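Local coordinates for purine nucleoside phosphorylase (Schistosoma mansoni, PDB 5KO5), which probably catalyses the reversible phosphorolysis of purine nucleosides such as inosine and guanosine, releasing the free base and ribose 1-phosphate, at residues T62-V67 with M89-S94; G68-G73 with K79-Q84; I138-L143 with L212-D217; L238-I243 with Q274-E279. One frame throughout, in Å; residues are numbered along the deposited sequence.

Interaction 1 of 4, residues T62-V67 with M89-S94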
# COMPACT_ATOMS: atom_id res chain seq x y z
N THR A 62 -10.09 17.79 15.52
CA THR A 62 -11.38 18.46 15.39
C THR A 62 -12.05 18.19 14.05
O THR A 62 -13.28 18.29 13.95
CB THR A 62 -11.23 19.96 15.65
OG1 THR A 62 -10.30 20.51 14.71
CG2 THR A 62 -10.71 20.20 17.06
N VAL A 63 -11.29 17.88 13.00
CA VAL A 63 -11.94 17.57 11.72
C VAL A 63 -12.80 16.32 11.85
O VAL A 63 -13.96 16.30 11.43
CB VAL A 63 -10.91 17.47 10.58
CG1 VAL A 63 -11.60 17.04 9.30
CG2 VAL A 63 -10.22 18.81 10.36
N ALA A 64 -12.25 15.27 12.46
CA ALA A 64 -13.06 14.09 12.74
C ALA A 64 -14.07 14.36 13.84
O ALA A 64 -15.16 13.76 13.85
CB ALA A 64 -12.16 12.92 13.13
N GLY A 65 -13.75 15.27 14.76
CA GLY A 65 -14.64 15.56 15.86
C GLY A 65 -14.70 14.40 16.85
O GLY A 65 -13.82 13.54 16.91
N HIS A 66 -15.78 14.40 17.63
CA HIS A 66 -16.02 13.40 18.67
C HIS A 66 -14.99 13.49 19.79
O HIS A 66 -14.13 14.38 19.79
CB HIS A 66 -16.15 11.99 18.07
CG HIS A 66 -17.20 11.89 17.00
ND1 HIS A 66 -18.53 11.63 17.28
CD2 HIS A 66 -17.12 12.04 15.66
CE1 HIS A 66 -19.21 11.61 16.15
NE2 HIS A 66 -18.38 11.85 15.15
N VAL A 67 -15.06 12.57 20.76
CA VAL A 67 -14.30 12.73 22.00
C VAL A 67 -12.80 12.55 21.75
O VAL A 67 -12.37 11.79 20.88
CB VAL A 67 -14.83 11.77 23.08
CG1 VAL A 67 -14.53 10.33 22.71
CG2 VAL A 67 -14.26 12.13 24.45
N MET A 89 -5.94 5.48 11.27
CA MET A 89 -5.21 5.98 10.11
C MET A 89 -6.13 6.24 8.92
O MET A 89 -5.80 7.10 8.09
CB MET A 89 -4.01 5.07 9.80
CG MET A 89 -3.06 5.02 11.01
SD MET A 89 -1.34 4.63 10.65
CE MET A 89 -0.84 6.07 9.71
N TYR A 90 -7.28 5.58 8.84
CA TYR A 90 -8.21 5.89 7.75
C TYR A 90 -8.76 7.30 7.84
O TYR A 90 -9.35 7.77 6.86
CB TYR A 90 -9.35 4.86 7.64
CG TYR A 90 -10.15 4.68 8.91
CD1 TYR A 90 -11.00 5.68 9.38
CD2 TYR A 90 -10.05 3.51 9.64
CE1 TYR A 90 -11.71 5.52 10.56
CE2 TYR A 90 -10.76 3.34 10.81
CZ TYR A 90 -11.59 4.35 11.26
OH TYR A 90 -12.28 4.17 12.44
N GLU A 91 -8.62 7.98 8.98
CA GLU A 91 -9.03 9.38 9.07
C GLU A 91 -8.06 10.32 8.40
O GLU A 91 -8.39 11.50 8.21
CB GLU A 91 -9.16 9.81 10.53
CG GLU A 91 -10.33 9.22 11.24
CD GLU A 91 -11.69 9.76 10.76
OE1 GLU A 91 -11.79 10.90 10.23
OE2 GLU A 91 -12.67 9.04 10.94
N GLY A 92 -6.87 9.84 8.05
CA GLY A 92 -5.85 10.67 7.44
C GLY A 92 -4.76 11.13 8.39
O GLY A 92 -3.89 11.89 7.96
N TYR A 93 -4.78 10.69 9.64
CA TYR A 93 -3.70 11.05 10.56
C TYR A 93 -2.37 10.53 10.05
O TYR A 93 -2.27 9.42 9.52
CB TYR A 93 -3.96 10.45 11.94
CG TYR A 93 -5.16 11.05 12.62
CD1 TYR A 93 -5.20 12.39 12.95
CD2 TYR A 93 -6.26 10.26 12.94
CE1 TYR A 93 -6.31 12.95 13.56
CE2 TYR A 93 -7.36 10.80 13.55
CZ TYR A 93 -7.38 12.14 13.87
OH TYR A 93 -8.49 12.69 14.48
N SER A 94 -1.32 11.33 10.26
CA SER A 94 -0.00 10.96 9.80
C SER A 94 0.65 9.97 10.76
O SER A 94 0.22 9.77 11.90
CB SER A 94 0.88 12.19 9.68
OG SER A 94 1.26 12.64 10.97
O HOH W 1 -9.31 14.86 12.69
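Glu91 sets its CG beside the backbone N (chi1 -71°), and a bend at chi2 (-70°) turns the carboxylate back toward the methyl of Ala64. OE1 then lies 3.6 Å from Ala64 CB. Tyr93 likewise sets its CG beside the backbone N (chi1 -67°) and points the phenol at the same methyl, with OH 3.9 Å from Ala64 CB. One methyl thus meets an acid and a phenol. No direct hydrogen bond joins the two segments. A water does the work instead: it accepts from Ala64 N at 3.0 Å and also bonds Tyr93 OH at 2.9 Å. On the 89-94 side, a 3-10 turn holds the loop, closed by Gly92 N on Met89 O at 2.9 Å. The other carboxylate oxygen, Glu91 OE2, forms a salt bridge with Arg160 of the second subunit. The charge is therefore directed at the subunit interface, and Tyr90 next to it meets Phe161 of that subunit edge-to-face. Residues 62-67 also touch a crystal neighbour, which may influence their position. The chemistry implies a light, water-mediated contact at the surface: the carboxylate has its charged partner in the second subunit and meets Ala64 by van der Waals contact, the Ala64 methyl lies against both Glu91 and Tyr93, and the water links Ala64 N to Tyr93 OH.

Interaction 2 of 4, residues G68-G73 with K79-Q84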
# COMPACT_ATOMS: atom_id res chain seq x y z
N GLY A 68 -12.00 13.27 22.53
CA GLY A 68 -10.56 13.16 22.47
C GLY A 68 -9.91 13.54 23.78
O GLY A 68 -9.50 14.70 23.96
N ASN A 69 -9.81 12.59 24.71
CA ASN A 69 -9.28 12.85 26.05
C ASN A 69 -8.29 11.76 26.41
O ASN A 69 -8.45 10.60 26.04
CB ASN A 69 -10.38 12.77 27.11
CG ASN A 69 -11.41 13.86 26.98
OD1 ASN A 69 -11.09 15.03 26.76
ND2 ASN A 69 -12.68 13.49 27.12
N LEU A 70 -7.25 12.15 27.15
CA LEU A 70 -6.42 11.21 27.89
C LEU A 70 -6.98 11.13 29.31
O LEU A 70 -7.21 12.16 29.94
CB LEU A 70 -4.99 11.73 27.94
CG LEU A 70 -3.85 10.72 27.85
CD1 LEU A 70 -3.92 9.94 26.54
CD2 LEU A 70 -2.52 11.45 27.96
N VAL A 71 -7.22 9.92 29.79
CA VAL A 71 -7.79 9.70 31.12
C VAL A 71 -6.80 8.90 31.95
O VAL A 71 -6.40 7.80 31.55
CB VAL A 71 -9.16 9.00 31.03
CG1 VAL A 71 -9.79 8.88 32.42
CG2 VAL A 71 -10.08 9.73 30.07
N LEU A 72 -6.41 9.45 33.10
CA LEU A 72 -5.47 8.79 33.99
C LEU A 72 -6.13 8.53 35.34
O LEU A 72 -6.95 9.33 35.81
CB LEU A 72 -4.22 9.64 34.22
CG LEU A 72 -3.35 9.86 32.98
CD1 LEU A 72 -3.68 11.18 32.31
CD2 LEU A 72 -1.88 9.78 33.34
N GLY A 73 -5.76 7.42 35.96
CA GLY A 73 -6.29 7.08 37.27
C GLY A 73 -5.94 5.66 37.64
O GLY A 73 -4.94 5.11 37.16
N LYS A 79 -2.09 1.90 38.28
CA LYS A 79 -2.19 3.22 37.69
C LYS A 79 -2.16 3.08 36.17
O LYS A 79 -1.27 2.42 35.62
CB LYS A 79 -1.04 4.10 38.17
CG LYS A 79 -1.04 4.29 39.68
CD LYS A 79 0.22 4.98 40.17
CE LYS A 79 0.25 5.06 41.70
NZ LYS A 79 1.51 5.65 42.21
N ILE A 80 -3.15 3.67 35.50
CA ILE A 80 -3.30 3.49 34.06
C ILE A 80 -3.49 4.84 33.38
O ILE A 80 -3.82 5.85 34.01
CB ILE A 80 -4.45 2.52 33.70
CG1 ILE A 80 -5.81 3.19 33.90
CG2 ILE A 80 -4.36 1.23 34.51
CD1 ILE A 80 -6.49 3.51 32.59
N VAL A 81 -3.26 4.84 32.07
CA VAL A 81 -3.57 5.97 31.20
C VAL A 81 -4.33 5.42 30.00
O VAL A 81 -3.90 4.43 29.39
CB VAL A 81 -2.31 6.74 30.76
CG1 VAL A 81 -1.25 5.81 30.17
CG2 VAL A 81 -2.67 7.84 29.78
N ALA A 82 -5.46 6.04 29.67
CA ALA A 82 -6.32 5.57 28.59
C ALA A 82 -6.47 6.64 27.52
O ALA A 82 -6.56 7.83 27.83
CB ALA A 82 -7.72 5.25 29.13
N MET A 83 -6.53 6.21 26.26
CA MET A 83 -6.93 7.10 25.18
C MET A 83 -8.43 6.98 24.98
O MET A 83 -8.93 5.92 24.60
CB MET A 83 -6.19 6.77 23.88
CG MET A 83 -4.70 7.01 23.98
SD MET A 83 -3.84 6.89 22.40
CE MET A 83 -4.37 8.41 21.60
N GLN A 84 -9.16 8.06 25.26
CA GLN A 84 -10.60 8.11 25.04
C GLN A 84 -10.81 8.86 23.73
O GLN A 84 -10.78 10.09 23.69
CB GLN A 84 -11.28 8.82 26.20
CG GLN A 84 -12.78 8.71 26.16
CD GLN A 84 -13.42 9.38 27.35
OE1 GLN A 84 -13.13 10.54 27.65
NE2 GLN A 84 -14.28 8.65 28.05
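Val81 is shared by Leu70 and Leu72 on the face of this antiparallel hairpin that also carries Met83. Its CG2 lies 3.7 Å from Leu70 CG and 3.8 Å from Leu72 CG. Leu72 and Val81 run side by side, while Leu70 comes across at a slant. Further along, Leu70 CD1 reaches Met83 CG at 4.0 Å. These four side chains form the tightly packed part. Beneath them, the pairs Asn69-Gln84, Val71-Ala82 and Gly73-Ile80 are joined by two backbone bonds each. The shortest is Ala82 N to Val71 O, 2.7 Å, and the longest is Gly73 N to Ile80 O, 3.2 Å.

The loose end is at Lys79, which is exposed and whose extended chain leads away from the other strand. The opposite end is partly exposed but firmly bonded. There Asn69 and Gln84 point the same way on the other face. Gln84 CG is anti to the backbone N (chi1 -171°) and the chain runs straight on, carrying OE1 to Asn69 ND2 at 3.0 Å. The hydrogen bond is nearly straight (174°), and OE1 lies in the amide plane of Asn69. The donor is tilted slightly from the Gln84 carbonyl plane, and the two amide planes are 56° apart. Val71 CG2 stands 4.0 Å from the same Gln84 OE1.

Strand 47-51 flanks the hairpin beside 69-75, and strand 29-32 lies beside 78-84. Ile19 of helix 9-23 packs on Leu70 and Leu72, while Ile31 meets Ile80 and Ala82 on the opposite face.

Interaction 3 of 4, residues I138-L143 with L212-D217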
# COMPACT_ATOMS: atom_id res chain seq x y z
N ILE A 138 -0.67 -9.42 9.69
CA ILE A 138 -0.27 -9.14 8.32
C ILE A 138 -0.58 -7.67 8.06
O ILE A 138 -1.75 -7.27 8.04
CB ILE A 138 -0.95 -10.05 7.30
CG1 ILE A 138 -0.55 -11.50 7.59
CG2 ILE A 138 -0.53 -9.64 5.88
CD1 ILE A 138 -1.16 -12.52 6.67
N ASN A 139 0.46 -6.87 7.90
CA ASN A 139 0.36 -5.41 7.88
C ASN A 139 0.39 -4.97 6.42
O ASN A 139 1.45 -4.64 5.89
CB ASN A 139 1.56 -4.88 8.65
CG ASN A 139 1.63 -3.38 8.75
OD1 ASN A 139 0.72 -2.64 8.36
ND2 ASN A 139 2.75 -2.90 9.30
N PHE A 140 -0.77 -4.96 5.76
CA PHE A 140 -0.78 -4.55 4.36
C PHE A 140 -0.26 -3.14 4.17
O PHE A 140 0.53 -2.93 3.23
CB PHE A 140 -2.16 -4.79 3.74
CG PHE A 140 -2.48 -6.25 3.54
CD1 PHE A 140 -1.93 -6.95 2.47
CD2 PHE A 140 -3.28 -6.93 4.44
CE1 PHE A 140 -2.20 -8.30 2.30
CE2 PHE A 140 -3.56 -8.27 4.27
CZ PHE A 140 -3.02 -8.95 3.19
N PRO A 141 -0.63 -2.14 4.98
CA PRO A 141 0.00 -0.83 4.84
C PRO A 141 1.52 -0.89 4.96
O PRO A 141 2.23 -0.24 4.19
CB PRO A 141 -0.66 0.01 5.95
CG PRO A 141 -2.05 -0.64 6.09
CD PRO A 141 -1.71 -2.11 6.00
N GLY A 142 2.04 -1.67 5.91
CA GLY A 142 3.48 -1.76 6.07
C GLY A 142 4.17 -2.34 4.85
O GLY A 142 5.18 -1.81 4.37
N LEU A 143 3.64 -3.44 4.32
CA LEU A 143 4.21 -3.98 3.10
C LEU A 143 4.17 -2.95 1.99
O LEU A 143 5.10 -2.86 1.17
CB LEU A 143 3.46 -5.25 2.68
CG LEU A 143 3.55 -6.43 3.65
CD1 LEU A 143 2.66 -7.54 3.14
CD2 LEU A 143 4.98 -6.93 3.77
N LEU A 212 -8.59 -15.32 3.65
CA LEU A 212 -8.72 -16.72 4.02
C LEU A 212 -7.57 -17.54 3.44
O LEU A 212 -6.91 -18.30 4.15
CB LEU A 212 -10.07 -17.25 3.55
CG LEU A 212 -10.28 -18.74 3.81
CD1 LEU A 212 -9.89 -19.03 5.24
CD2 LEU A 212 -11.72 -19.10 3.54
N LYS A 213 -7.31 -17.38 2.14
CA LYS A 213 -6.23 -18.13 1.50
C LYS A 213 -4.86 -17.78 2.08
O LYS A 213 -3.94 -18.61 2.03
CB LYS A 213 -6.23 -17.85 -0.01
CG LYS A 213 -7.48 -18.35 -0.70
CD LYS A 213 -7.59 -17.87 -2.13
CE LYS A 213 -8.90 -18.35 -2.72
NZ LYS A 213 -9.29 -17.58 -3.92
N LEU A 214 -4.71 -16.59 2.64
CA LEU A 214 -3.42 -16.11 3.13
C LEU A 214 -3.20 -16.39 4.61
O LEU A 214 -2.24 -15.87 5.19
CB LEU A 214 -3.25 -14.62 2.83
CG LEU A 214 -3.21 -14.35 1.34
CD1 LEU A 214 -2.94 -12.88 1.07
CD2 LEU A 214 -2.14 -15.23 0.70
N GLY A 215 -4.06 -17.21 5.23
CA GLY A 215 -3.92 -17.60 6.62
C GLY A 215 -4.58 -16.69 7.63
O GLY A 215 -4.74 -17.09 8.79
N CYS A 216 -4.99 -15.48 7.22
CA CYS A 216 -5.52 -14.50 8.16
C CYS A 216 -6.76 -15.02 8.87
O CYS A 216 -7.65 -15.61 8.26
CB CYS A 216 -5.89 -13.21 7.42
SG CYS A 216 -4.56 -12.43 6.52
N ASP A 217 -6.83 -14.76 10.17
CA ASP A 217 -7.98 -15.16 10.97
C ASP A 217 -9.00 -14.06 11.16
O ASP A 217 -10.20 -14.36 11.25
CB ASP A 217 -7.52 -15.68 12.33
CG ASP A 217 -6.60 -16.88 12.19
OD1 ASP A 217 -7.09 -17.92 11.69
OD2 ASP A 217 -5.41 -16.80 12.55
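Asn139 OD1 accepts the N-H of Gly142 at 2.9 Å and so caps the short helix whose Phe140 ring meets Leu214 across the contact. The donor stands well above the carbonyl plane, 73° out of it, and not on a lone pair. Leu143 N adds a backbone bond to Asn139 O, also 2.9 Å. Asn139 N is held from elsewhere, by Glu207 of the third subunit.

No hydrogen bond crosses between 138-143 and 212-217. The contact is apolar. Ile138 keeps CG1 beside its backbone N (chi1 -61°) and extends it fully at chi2 (180°), which sends CD1 toward the loop after helix 205-213. There CD1 lies 3.8 Å from Leu214 O. It also comes 3.4 Å from Cys216 SG, but Cys216 has two conformers, so that close distance is doubtful. The other branch of Ile138 turns to its own segment: CG2 sits 3.6 Å above the face of the Phe140 ring, toward the rim. Leu214 approaches that ring at its edge, close to its plane, with CD1 4.5 Å from CZ.

Met210 of the third subunit packs on Ile138, Phe140 and Leu214, while Leu143 and Leu214 of the second subunit pack on Phe140 and Leu214 respectively. This is a strand end, an Asn-capped helix and a helix-exit loop meeting at the subunit interfaces, probably near the threefold axis, of the homotrimer characteristic of the inosine-guanosine class of purine nucleoside phosphorylases.

Interaction 4 of 4, residues L238-I243 with Q274-E279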
# COMPACT_ATOMS: atom_id res chain seq x y z
N LEU A 238 -0.91 -6.52 24.66
CA LEU A 238 -1.98 -7.51 24.53
C LEU A 238 -3.05 -6.85 23.67
O LEU A 238 -3.51 -5.75 23.99
CB LEU A 238 -2.59 -7.84 25.89
CG LEU A 238 -3.84 -8.72 25.80
CD1 LEU A 238 -3.49 -10.13 25.31
CD2 LEU A 238 -4.54 -8.79 27.14
N ALA A 239 -3.44 -7.51 22.57
CA ALA A 239 -4.45 -6.97 21.67
C ALA A 239 -5.53 -8.02 21.49
O ALA A 239 -5.22 -9.18 21.20
CB ALA A 239 -3.84 -6.62 20.32
N VAL A 240 -6.79 -7.62 21.67
CA VAL A 240 -7.92 -8.54 21.61
C VAL A 240 -8.95 -7.99 20.63
O VAL A 240 -9.37 -6.83 20.76
CB VAL A 240 -8.56 -8.73 23.00
CG1 VAL A 240 -9.78 -9.64 22.91
CG2 VAL A 240 -7.52 -9.28 23.97
N SER A 241 -9.34 -8.80 19.65
CA SER A 241 -10.40 -8.44 18.73
C SER A 241 -11.72 -9.03 19.18
O SER A 241 -11.79 -10.20 19.55
CB SER A 241 -10.12 -8.98 17.32
OG SER A 241 -9.08 -8.26 16.69
N LEU A 242 -12.77 -8.22 19.14
CA LEU A 242 -14.14 -8.71 19.27
C LEU A 242 -14.68 -8.91 17.86
O LEU A 242 -14.67 -7.98 17.05
CB LEU A 242 -15.00 -7.71 20.03
CG LEU A 242 -16.50 -7.98 20.08
CD1 LEU A 242 -16.81 -9.33 20.72
CD2 LEU A 242 -17.20 -6.86 20.83
N ILE A 243 -15.14 -10.12 17.56
CA ILE A 243 -15.59 -10.47 16.21
C ILE A 243 -17.01 -9.94 16.02
O ILE A 243 -17.95 -10.38 16.69
CB ILE A 243 -15.52 -11.98 15.97
CG1 ILE A 243 -14.08 -12.50 16.19
CG2 ILE A 243 -16.06 -12.32 14.59
CD1 ILE A 243 -13.03 -11.78 15.34
N GLN A 274 -15.19 -5.51 29.74
CA GLN A 274 -14.72 -4.63 30.81
C GLN A 274 -14.29 -5.44 32.03
O GLN A 274 -13.23 -5.18 32.61
CB GLN A 274 -15.81 -3.64 31.22
CG GLN A 274 -15.32 -2.73 32.34
CD GLN A 274 -16.43 -2.18 33.21
OE1 GLN A 274 -17.58 -2.62 33.15
NE2 GLN A 274 -16.09 -1.19 34.04
N MET A 275 -15.11 -6.41 32.43
CA MET A 275 -14.76 -7.25 33.57
C MET A 275 -13.46 -8.00 33.29
O MET A 275 -12.59 -8.09 34.16
CB MET A 275 -15.93 -8.22 33.84
CG MET A 275 -15.84 -9.01 35.14
SD MET A 275 -14.67 -10.38 35.04
CE MET A 275 -15.20 -11.17 33.55
N TRP A 276 -13.32 -8.53 32.08
CA TRP A 276 -12.13 -9.30 31.73
C TRP A 276 -10.88 -8.43 31.83
O TRP A 276 -9.89 -8.82 32.45
CB TRP A 276 -12.31 -9.78 30.29
CG TRP A 276 -11.34 -10.80 29.81
CD1 TRP A 276 -10.45 -11.54 30.55
CD2 TRP A 276 -11.19 -11.25 28.46
NE1 TRP A 276 -9.75 -12.40 29.74
CE2 TRP A 276 -10.19 -12.24 28.45
CE3 TRP A 276 -11.80 -10.89 27.25
CZ2 TRP A 276 -9.78 -12.88 27.27
CZ3 TRP A 276 -11.41 -11.52 26.09
CH2 TRP A 276 -10.41 -12.51 26.11
N PHE A 277 -10.92 -7.25 31.21
CA PHE A 277 -9.75 -6.38 31.20
C PHE A 277 -9.45 -5.81 32.58
O PHE A 277 -8.28 -5.63 32.93
CB PHE A 277 -9.89 -5.30 30.12
CG PHE A 277 -9.31 -5.71 28.80
CD1 PHE A 277 -9.70 -6.90 28.20
CD2 PHE A 277 -8.35 -4.94 28.19
CE1 PHE A 277 -9.13 -7.29 26.98
CE2 PHE A 277 -7.80 -5.32 26.97
CZ PHE A 277 -8.19 -6.51 26.39
N LYS A 278 -10.48 -5.54 33.39
CA LYS A 278 -10.21 -5.13 34.77
C LYS A 278 -9.43 -6.21 35.51
O LYS A 278 -8.45 -5.92 36.20
CB LYS A 278 -11.53 -4.79 35.48
CG LYS A 278 -11.38 -4.31 36.91
CD LYS A 278 -12.76 -3.95 37.49
CE LYS A 278 -12.68 -3.55 38.95
NZ LYS A 278 -14.03 -3.24 39.49
N GLU A 279 -9.83 -7.47 35.34
CA GLU A 279 -9.12 -8.56 36.01
C GLU A 279 -7.72 -8.75 35.44
O GLU A 279 -6.77 -9.02 36.19
CB GLU A 279 -9.93 -9.86 35.94
CG GLU A 279 -9.28 -11.04 36.66
CD GLU A 279 -9.26 -10.91 38.17
OE1 GLU A 279 -9.86 -9.95 38.71
OE2 GLU A 279 -8.63 -11.77 38.83
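Strand 238-243 and helix 274-279 run almost exactly antiparallel, at 171°, with axes 12.2 Å apart. Large aromatic side chains fill that distance. Val240 and Phe277 slide past each other in opposite directions. Val240 CG2 meets the Phe277 ring at its edge, in the ring plane, 3.7 Å from CZ. The other branch, CG1, is anti to the backbone N (chi1 177°) and lies 4.0 Å from Trp276 CZ3. Val240 thus sends one methyl against each aromatic. This is a helix laid on a sheet in the alpha/beta fold of the phosphorylase superfamily: the strand lies between 112-121 and 131-139, and the helix belongs to the long C-terminal element 259-283. Phe277 has an unusual first torsion, chi1 -91°, away from the staggered value, and its ring end comes nearer the strand than its CB direction suggests. CZ also touches Leu238, 4.4 Å from CD2. The Trp276 indole is fixed from outside the two segments. Its NE1 donates to Ala176 O of helix 170-182, and Phe185 meets it edge-to-face. Leu238 packs on the same helix, at Leu172 and Ala176.

How the interactions relate
Following the chain, the 62-67 loop comes first and leads straight into the hairpin of interaction 2, which closes a short turn within the larger loop spanned by interaction 1. The two touch where Val67 CG2 meets Gln84 OE1 at 3.7 Å. Interaction 3 then closes a long loop, from the end of strand 131-139 to the exit of helix 205-213. Interaction 4 follows, tying strand 236-246 to the C-terminal helix. Interactions 1, 3 and 4 are in series and none cross. Interactions 2, 3 and 4 all reach one mixed sheet, and the strands of 3 and 4 are neighbours in it. Interactions 1 and 3 both touch the second subunit.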